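Long-range contacts in P91 (Metagenome, PDB 4ZI5), which hydrolyses phosphotriesters as a promiscuous activity and has an alpha/beta hydrolase fold like that of dienelactone hydrolases: residues T15-D20 with G30-D35; R106-L111 with T143-T148; S213-L218 with T232-S237. One frame throughout, in Å; residues are numbered along the deposited sequence.

Contact 1: T15-D20 with G30-D35; sequences TARKVD and GEFHWD
T15 and W34 form an antiparallel hydrogen-bonded pair, with T15 N 2.9 Å from W34 O. Their side chains lie side by side. T15 CB stands over one face of the W34 six-membered ring, 4.1 Å from its centroid, in a CH-pi contact. A16 points to the other side of the hairpin. Its CB lies over the centre of the H33 ring, 3.8 Å from the centroid. H33 NE2 donates to E31 OE2 at 2.8 Å, on its anti side and tilted out of the carboxylate plane. R17 returns to the W34 side. Its chain is straight to NE (chi2 -178°, chi3 -175°), with CG and CD beside W34 CZ3. NH1 sits over the W34 face opposite T15 CB, a cation-pi contact with R17 CZ 4.5 Å from the six-membered ring centroid. F32 CD2 lies over the centre of the guanidinium, 3.5 Å from R17 CZ, with the two planes 50° apart. E119 forms a salt bridge to NH1, and Q117 bonds NH2. An alanine here would probably leave E119 without its cation and take away the group that F32 and W34 pack on. V19 CG2 packs on F32 CB at 3.6 Å, and the V19 backbone pairs with G30. The hairpin thus places a cation and aromatic rings on one side and an imidazole-carboxylate pair on the other. The R17 charge is probably steadied by both E119 and the W34 ring.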
loop_
_atom_site.group_PDB
_atom_site.type_symbol
_atom_site.label_atom_id
_atom_site.label_comp_id
_atom_site.label_asym_id
_atom_site.label_seq_id
_atom_site.Cartn_x
_atom_site.Cartn_y
_atom_site.Cartn_z
ATOM N N THR A 15 -15.041 -25.427 2.876
ATOM C CA THR A 15 -15.524 -26.411 1.892
ATOM C C THR A 15 -15.445 -25.838 0.501
ATOM O O THR A 15 -15.388 -24.611 0.319
ATOM C CB THR A 15 -16.973 -26.817 2.208
ATOM O OG1 THR A 15 -17.058 -27.157 3.592
ATOM C CG2 THR A 15 -17.409 -28.041 1.398
ATOM N N ALA A 16 -15.421 -26.729 -0.492
ATOM C CA ALA A 16 -15.383 -26.304 -1.882
ATOM C C ALA A 16 -16.307 -27.188 -2.701
ATOM O O ALA A 16 -16.489 -28.370 -2.383
ATOM C CB ALA A 16 -13.970 -26.372 -2.420
ATOM N N ARG A 17 -16.813 -26.639 -3.794
ATOM C CA ARG A 17 -17.641 -27.419 -4.708
ATOM C C ARG A 17 -17.439 -26.913 -6.115
ATOM O O ARG A 17 -17.158 -25.724 -6.325
ATOM C CB ARG A 17 -19.103 -27.323 -4.286
ATOM C CG ARG A 17 -19.772 -25.967 -4.511
ATOM C CD ARG A 17 -21.194 -25.992 -4.007
ATOM N NE ARG A 17 -21.961 -24.768 -4.275
ATOM C CZ ARG A 17 -22.446 -23.934 -3.352
ATOM N NH1 ARG A 17 -22.194 -24.096 -2.049
ATOM N NH2 ARG A 17 -23.174 -22.891 -3.755
ATOM N N LYS A 18 -17.620 -27.805 -7.096
ATOM C CA LYS A 18 -17.520 -27.408 -8.492
ATOM C C LYS A 18 -18.763 -26.645 -8.916
ATOM O O LYS A 18 -19.871 -26.922 -8.422
ATOM C CB LYS A 18 -17.300 -28.626 -9.387
ATOM C CG LYS A 18 -16.008 -29.381 -9.070
ATOM C CD LYS A 18 -14.761 -28.525 -9.224
ATOM C CE LYS A 18 -13.562 -29.106 -8.486
ATOM N NZ LYS A 18 -13.332 -30.569 -8.585
ATOM N N VAL A 19 -18.563 -25.641 -9.767
ATOM C CA VAL A 19 -19.662 -24.880 -10.353
ATOM C C VAL A 19 -19.498 -24.874 -11.868
ATOM O O VAL A 19 -18.542 -24.310 -12.381
ATOM C CB VAL A 19 -19.695 -23.424 -9.816
ATOM C CG1 VAL A 19 -20.774 -22.591 -10.494
ATOM C CG2 VAL A 19 -19.923 -23.436 -8.302
ATOM N N ASP A 20 -20.472 -25.478 -12.559
ATOM C CA ASP A 20 -20.559 -25.461 -14.016
ATOM C C ASP A 20 -21.214 -24.173 -14.480
ATOM O O ASP A 20 -22.233 -23.774 -13.947
ATOM C CB ASP A 20 -21.413 -26.645 -14.509
ATOM C CG ASP A 20 -20.766 -27.973 -14.231
ATOM O OD1 ASP A 20 -19.619 -28.179 -14.676
ATOM O OD2 ASP A 20 -21.400 -28.820 -13.558
ATOM N N GLY A 30 -15.706 -23.855 -12.634
ATOM C CA GLY A 30 -15.037 -23.153 -11.536
ATOM C C GLY A 30 -15.133 -23.938 -10.230
ATOM O O GLY A 30 -15.821 -24.961 -10.145
ATOM N N GLU A 31 -14.469 -23.435 -9.192
ATOM C CA GLU A 31 -14.525 -24.037 -7.865
ATOM C C GLU A 31 -14.874 -22.978 -6.844
ATOM O O GLU A 31 -14.183 -21.962 -6.735
ATOM C CB GLU A 31 -13.183 -24.730 -7.497
ATOM C CG GLU A 31 -13.284 -25.592 -6.253
ATOM C CD GLU A 31 -12.004 -26.306 -5.948
ATOM O OE1 GLU A 31 -11.951 -27.521 -6.222
ATOM O OE2 GLU A 31 -11.051 -25.653 -5.466
ATOM N N PHE A 32 -15.963 -23.231 -6.116
ATOM C CA PHE A 32 -16.578 -22.288 -5.190
ATOM C C PHE A 32 -16.226 -22.697 -3.768
ATOM O O PHE A 32 -16.464 -23.841 -3.370
ATOM C CB PHE A 32 -18.085 -22.303 -5.378
ATOM C CG PHE A 32 -18.829 -21.380 -4.483
ATOM C CD1 PHE A 32 -18.803 -20.006 -4.696
ATOM C CD2 PHE A 32 -19.602 -21.882 -3.434
ATOM C CE1 PHE A 32 -19.510 -19.155 -3.888
ATOM C CE2 PHE A 32 -20.328 -21.043 -2.615
ATOM C CZ PHE A 32 -20.297 -19.672 -2.848
ATOM N N HIS A 33 -15.681 -21.735 -3.006
ATOM C CA HIS A 33 -15.237 -21.942 -1.634
ATOM C C HIS A 33 -16.045 -21.119 -0.660
ATOM O O HIS A 33 -16.248 -19.912 -0.858
ATOM C CB HIS A 33 -13.771 -21.561 -1.505
ATOM C CG HIS A 33 -12.855 -22.424 -2.306
ATOM N ND1 HIS A 33 -11.899 -23.220 -1.725
ATOM C CD2 HIS A 33 -12.750 -22.620 -3.645
ATOM C CE1 HIS A 33 -11.253 -23.883 -2.667
ATOM N NE2 HIS A 33 -11.738 -23.531 -3.839
ATOM N N TRP A 34 -16.493 -21.765 0.411
ATOM C CA TRP A 34 -17.228 -21.068 1.460
ATOM C C TRP A 34 -17.076 -21.796 2.810
ATOM O O TRP A 34 -16.671 -22.979 2.865
ATOM C CB TRP A 34 -18.716 -20.889 1.052
ATOM C CG TRP A 34 -19.566 -22.090 1.316
ATOM C CD1 TRP A 34 -20.515 -22.230 2.314
ATOM C CD2 TRP A 34 -19.541 -23.345 0.608
ATOM N NE1 TRP A 34 -21.057 -23.493 2.265
ATOM C CE2 TRP A 34 -20.492 -24.188 1.220
ATOM C CE3 TRP A 34 -18.805 -23.836 -0.474
ATOM C CZ2 TRP A 34 -20.718 -25.505 0.789
ATOM C CZ3 TRP A 34 -19.027 -25.159 -0.898
ATOM C CH2 TRP A 34 -19.965 -25.969 -0.264
ATOM N N ASP A 35 -17.356 -21.057 3.885
ATOM C CA ASP A 35 -17.398 -21.625 5.235
ATOM C C ASP A 35 -18.823 -22.092 5.530
ATOM O O ASP A 35 -19.725 -21.266 5.685
ATOM C CB ASP A 35 -16.971 -20.544 6.241
ATOM C CG ASP A 35 -16.846 -21.055 7.677
ATOM O OD1 ASP A 35 -17.142 -22.232 7.993
ATOM O OD2 ASP A 35 -16.374 -20.258 8.496
HETATM O O HOH W 1 -12.523 -24.175 0.807
#

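Contact 2: R106-L111 with T143-T148; sequences RAQAAL and TGAPLT
L111 carries the apolar part of this contact with both methyls. Its CD1 meets L147 CD2 at 4.1 Å, and its CD2 meets A145 CB at the same distance of 4.1 Å. The L111 and L147 side chains lie alongside each other and point opposite ways. L111 CG is anti to the backbone N (chi1 -179°), which carries it toward A145 and L147. Q108 adds a lighter touch one turn earlier, with OE1 4.0 Å from A145 CB. No direct hydrogen bond joins the two segments. A water lies between Q108 OE1 and T143 OG1, but its approach to OE1 is too short to be trusted.

The next shell fixes these groups. D112 bonds Q108 NE2. T143 OG1 bonds L140 O and weakly accepts A145 N at 3.4 Å. G144 has positive phi (86°) and ends helix 132-142 in a Schellman motif. P146 then centres an inverse gamma turn, closed by L147 N to A145 O at 2.8 Å. L111 also packs on V46 of strand 42-48, and L147 on L140.

The loop leads from helix 132-142 into strand 149-153. It belongs to the right-handed beta-alpha-beta crossover from strand 125-130, a basic unit of the alpha/beta hydrolase fold, and helix 100-115 packs beside it.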
loop_
_atom_site.group_PDB
_atom_site.type_symbol
_atom_site.label_atom_id
_atom_site.label_comp_id
_atom_site.label_asym_id
_atom_site.label_seq_id
_atom_site.Cartn_x
_atom_site.Cartn_y
_atom_site.Cartn_z
ATOM N N ARG A 106 -16.046 -13.565 -21.052
ATOM C CA ARG A 106 -15.577 -14.723 -20.325
ATOM C C ARG A 106 -15.416 -14.427 -18.834
ATOM O O ARG A 106 -15.781 -15.254 -17.978
ATOM C CB ARG A 106 -14.278 -15.256 -20.951
ATOM C CG ARG A 106 -13.804 -16.612 -20.438
ATOM C CD ARG A 106 -14.760 -17.742 -20.712
ATOM N NE ARG A 106 -15.015 -17.891 -22.142
ATOM C CZ ARG A 106 -14.213 -18.504 -23.025
ATOM N NH1 ARG A 106 -13.052 -19.028 -22.670
ATOM N NH2 ARG A 106 -14.588 -18.569 -24.304
ATOM N N ALA A 107 -14.896 -13.243 -18.517
ATOM C CA ALA A 107 -14.828 -12.757 -17.130
ATOM C C ALA A 107 -16.213 -12.523 -16.491
ATOM O O ALA A 107 -16.471 -12.947 -15.358
ATOM C CB ALA A 107 -13.997 -11.489 -17.057
ATOM N N GLN A 108 -17.104 -11.848 -17.216
ATOM C CA GLN A 108 -18.474 -11.649 -16.748
ATOM C C GLN A 108 -19.204 -12.973 -16.431
ATOM O O GLN A 108 -19.976 -13.047 -15.457
ATOM C CB GLN A 108 -19.268 -10.831 -17.753
ATOM C CG GLN A 108 -20.688 -10.492 -17.305
ATOM C CD GLN A 108 -20.737 -9.575 -16.115
ATOM O OE1 GLN A 108 -20.083 -8.525 -16.101
ATOM N NE2 GLN A 108 -21.523 -9.941 -15.103
ATOM N N ALA A 109 -18.940 -14.015 -17.227
ATOM C CA ALA A 109 -19.554 -15.328 -16.986
ATOM C C ALA A 109 -19.148 -15.866 -15.611
ATOM O O ALA A 109 -20.000 -16.395 -14.892
ATOM C CB ALA A 109 -19.216 -16.329 -18.087
ATOM N N ALA A 110 -17.883 -15.648 -15.215
ATOM C CA ALA A 110 -17.416 -16.056 -13.869
ATOM C C ALA A 110 -18.128 -15.243 -12.786
ATOM O O ALA A 110 -18.572 -15.801 -11.784
ATOM C CB ALA A 110 -15.898 -15.917 -13.753
ATOM N N LEU A 111 -18.252 -13.933 -12.998
ATOM C CA LEU A 111 -18.971 -13.089 -12.053
ATOM C C LEU A 111 -20.446 -13.502 -11.915
ATOM O O LEU A 111 -20.959 -13.605 -10.794
ATOM C CB LEU A 111 -18.867 -11.615 -12.437
ATOM C CG LEU A 111 -19.560 -10.619 -11.520
ATOM C CD1 LEU A 111 -19.138 -10.769 -10.067
ATOM C CD2 LEU A 111 -19.284 -9.220 -12.047
ATOM N N THR A 143 -15.968 -2.724 -18.009
ATOM C CA THR A 143 -17.321 -2.913 -18.550
ATOM C C THR A 143 -18.386 -2.189 -17.740
ATOM O O THR A 143 -19.534 -2.132 -18.179
ATOM C CB THR A 143 -17.726 -4.404 -18.647
ATOM O OG1 THR A 143 -17.860 -4.958 -17.334
ATOM C CG2 THR A 143 -16.741 -5.206 -19.441
ATOM N N GLY A 144 -18.042 -1.670 -16.564
ATOM C CA GLY A 144 -18.993 -1.068 -15.644
ATOM C C GLY A 144 -19.651 -2.078 -14.746
ATOM O O GLY A 144 -20.664 -1.778 -14.143
ATOM N N ALA A 145 -19.092 -3.279 -14.633
ATOM C CA ALA A 145 -19.689 -4.272 -13.750
ATOM C C ALA A 145 -19.826 -3.750 -12.315
ATOM O O ALA A 145 -18.980 -2.966 -11.855
ATOM C CB ALA A 145 -18.862 -5.541 -13.768
ATOM N N PRO A 146 -20.903 -4.152 -11.594
ATOM C CA PRO A 146 -21.184 -3.608 -10.259
ATOM C C PRO A 146 -20.327 -4.248 -9.147
ATOM O O PRO A 146 -20.845 -4.810 -8.166
ATOM C CB PRO A 146 -22.691 -3.899 -10.080
ATOM C CG PRO A 146 -22.871 -5.173 -10.811
ATOM C CD PRO A 146 -21.984 -5.068 -12.038
ATOM N N LEU A 147 -19.021 -4.128 -9.316
ATOM C CA LEU A 147 -18.041 -4.596 -8.350
ATOM C C LEU A 147 -17.744 -3.513 -7.330
ATOM O O LEU A 147 -17.613 -2.335 -7.651
ATOM C CB LEU A 147 -16.751 -4.973 -9.076
ATOM C CG LEU A 147 -16.873 -6.201 -9.986
ATOM C CD1 LEU A 147 -15.754 -6.213 -11.001
ATOM C CD2 LEU A 147 -16.835 -7.480 -9.184
ATOM N N THR A 148 -17.689 -3.925 -6.077
ATOM C CA THR A 148 -17.240 -3.056 -4.985
ATOM C C THR A 148 -15.731 -2.747 -5.038
ATOM O O THR A 148 -15.301 -1.620 -4.780
ATOM C CB THR A 148 -17.644 -3.677 -3.646
ATOM O OG1 THR A 148 -19.065 -3.704 -3.580
ATOM C CG2 THR A 148 -17.113 -2.857 -2.464
HETATM O O HOH W 2 -19.321 -7.231 -18.036
#

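Contact 3: S213-L218 with T232-S237; sequences SFTDPL and TAEARS
F214 meets S237 with its ring edge: S237 OG lies near the ring plane, 3.5 Å from F214 CE1. A233 CB comes to F214 CD1 at 3.5 Å, obliquely to the ring. F214 CG sits between the backbone N and the carbonyl carbon (chi1 62°), which carries it toward S237.

E234 lies against the backbone of T215 with its chain extended beyond CG. E234 CG is 3.9 Å from T215 CA and 4.1 Å from T215 CB. E234 OE2 and T215 O are 3.5 Å apart, but both are acceptors and do not bond. The carboxylate has its own partners: OE2 makes salt bridges to R61 and R64, and OE1 bonds Y229 OH.

The loop contains a type I beta turn from S213 to D216, closed by D216 N to S213 O at 3.1 Å. An Asx turn follows, with L218 N donating to D216 OD1 at 3.0 Å. In alpha/beta hydrolases a loop at this place, after a late strand and before the last helix, typically carries the catalytic histidine. S213 touches C131, the cysteine of a probable nucleophile elbow, while H154 meets the F214 ring edge-to-face and bonds T215 OG1 through NE2.

T215 CG2 comes to 4.3 Å from S237 OG. On the same helix as S237, R236 forms salt bridges to D201 and E247 of the second subunit.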
loop_
_atom_site.group_PDB
_atom_site.type_symbol
_atom_site.label_atom_id
_atom_site.label_comp_id
_atom_site.label_asym_id
_atom_site.label_seq_id
_atom_site.Cartn_x
_atom_site.Cartn_y
_atom_site.Cartn_z
ATOM N N SER A 213 4.743 -12.642 -10.704
ATOM C CA SER A 213 4.306 -13.852 -10.000
ATOM C C SER A 213 4.828 -13.943 -8.566
ATOM O O SER A 213 5.039 -15.040 -8.029
ATOM C CB SER A 213 4.695 -15.117 -10.794
ATOM O OG SER A 213 4.048 -15.129 -12.053
ATOM N N PHE A 214 4.980 -12.780 -7.918
ATOM C CA PHE A 214 5.539 -12.747 -6.574
ATOM C C PHE A 214 4.688 -13.495 -5.525
ATOM O O PHE A 214 5.193 -13.801 -4.455
ATOM C CB PHE A 214 5.849 -11.316 -6.114
ATOM C CG PHE A 214 4.650 -10.402 -6.020
ATOM C CD1 PHE A 214 3.770 -10.471 -4.942
ATOM C CD2 PHE A 214 4.447 -9.400 -6.983
ATOM C CE1 PHE A 214 2.681 -9.604 -4.852
ATOM C CE2 PHE A 214 3.378 -8.518 -6.894
ATOM C CZ PHE A 214 2.480 -8.623 -5.826
ATOM N N THR A 215 3.415 -13.762 -5.820
ATOM C CA THR A 215 2.537 -14.440 -4.872
ATOM C C THR A 215 2.625 -15.953 -4.921
ATOM O O THR A 215 2.051 -16.599 -4.076
ATOM C CB THR A 215 1.044 -14.111 -5.105
ATOM O OG1 THR A 215 0.657 -14.581 -6.397
ATOM C CG2 THR A 215 0.764 -12.636 -4.990
ATOM N N ASP A 216 3.365 -16.529 -5.858
ATOM C CA ASP A 216 3.380 -17.971 -6.048
ATOM C C ASP A 216 4.741 -18.560 -5.646
ATOM O O ASP A 216 5.721 -18.307 -6.326
ATOM C CB ASP A 216 3.120 -18.301 -7.515
ATOM C CG ASP A 216 2.941 -19.784 -7.750
ATOM O OD1 ASP A 216 3.014 -20.578 -6.783
ATOM O OD2 ASP A 216 2.711 -20.164 -8.910
ATOM N N PRO A 217 4.782 -19.385 -4.587
ATOM C CA PRO A 217 6.034 -20.075 -4.228
ATOM C C PRO A 217 6.657 -20.904 -5.359
ATOM O O PRO A 217 7.870 -21.107 -5.350
ATOM C CB PRO A 217 5.630 -20.962 -3.038
ATOM C CG PRO A 217 4.474 -20.238 -2.426
ATOM C CD PRO A 217 3.727 -19.626 -3.583
ATOM N N LEU A 218 5.852 -21.363 -6.313
ATOM C CA LEU A 218 6.345 -22.041 -7.528
ATOM C C LEU A 218 6.695 -21.133 -8.717
ATOM O O LEU A 218 6.979 -21.649 -9.811
ATOM C CB LEU A 218 5.274 -23.031 -8.009
ATOM C CG LEU A 218 4.899 -24.126 -7.010
ATOM C CD1 LEU A 218 3.791 -24.993 -7.574
ATOM C CD2 LEU A 218 6.137 -24.931 -6.655
ATOM N N THR A 232 7.463 -11.715 1.303
ATOM C CA THR A 232 7.150 -10.398 1.884
ATOM C C THR A 232 6.114 -9.669 1.076
ATOM O O THR A 232 5.104 -9.156 1.654
ATOM C CB THR A 232 8.396 -9.526 2.087
ATOM O OG1 THR A 232 9.300 -10.232 2.952
ATOM C CG2 THR A 232 8.045 -8.207 2.727
ATOM N N ALA A 233 6.324 -9.618 -0.239
ATOM C CA ALA A 233 5.333 -9.024 -1.125
ATOM C C ALA A 233 3.980 -9.770 -1.104
ATOM O O ALA A 233 2.927 -9.131 -1.164
ATOM C CB ALA A 233 5.865 -8.928 -2.541
ATOM N N GLU A 234 4.026 -11.114 -1.049
ATOM C CA GLU A 234 2.792 -11.923 -0.990
ATOM C C GLU A 234 1.970 -11.503 0.237
ATOM O O GLU A 234 0.784 -11.171 0.138
ATOM C CB GLU A 234 3.076 -13.436 -0.931
ATOM C CG GLU A 234 1.771 -14.227 -1.074
ATOM C CD GLU A 234 1.786 -15.676 -0.669
ATOM O OE1 GLU A 234 2.772 -16.194 -0.084
ATOM O OE2 GLU A 234 0.721 -16.300 -0.894
ATOM N N ALA A 235 2.621 -11.523 1.394
ATOM C CA ALA A 235 1.967 -11.159 2.661
ATOM C C ALA A 235 1.417 -9.743 2.664
ATOM O O ALA A 235 0.252 -9.511 3.020
ATOM C CB ALA A 235 2.929 -11.296 3.811
ATOM N N ARG A 236 2.257 -8.788 2.306
ATOM C CA ARG A 236 1.835 -7.388 2.343
ATOM C C ARG A 236 0.690 -7.099 1.357
ATOM O O ARG A 236 -0.195 -6.322 1.670
ATOM C CB ARG A 236 3.009 -6.449 2.049
ATOM C CG ARG A 236 3.984 -6.364 3.194
ATOM C CD ARG A 236 5.230 -5.622 2.813
ATOM N NE ARG A 236 6.202 -5.642 3.907
ATOM C CZ ARG A 236 7.452 -5.176 3.837
ATOM N NH1 ARG A 236 7.938 -4.669 2.720
ATOM N NH2 ARG A 236 8.246 -5.285 4.898
ATOM N N SER A 237 0.740 -7.683 0.161
ATOM C CA SER A 237 -0.316 -7.450 -0.819
ATOM C C SER A 237 -1.632 -8.079 -0.359
ATOM O O SER A 237 -2.708 -7.478 -0.494
ATOM C CB SER A 237 0.125 -7.947 -2.201
ATOM O OG SER A 237 0.359 -9.338 -2.204
#

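In the fold
The three contacts do not touch and follow one another along the chain. Contacts 1 and 2 are nearest, with centres about 18 Å and nearest atoms about 7 Å apart. Strand 15-23 links them, since A109 and A110 of contact 2 pack on its Y21. Contact 3 is about 24 Å from contact 1 and about 25 Å from contact 2, centre to centre. Contacts 2 and 3 lie on opposite sides of the chain's centre. Contact 3 lies near the probable active site: T215 is close to the probable nucleophile elbow around C131 without touching it. The bound magnesium ion is about 12 Å from the L147 side chain in contact 2. Only contact 3 reaches the second subunit.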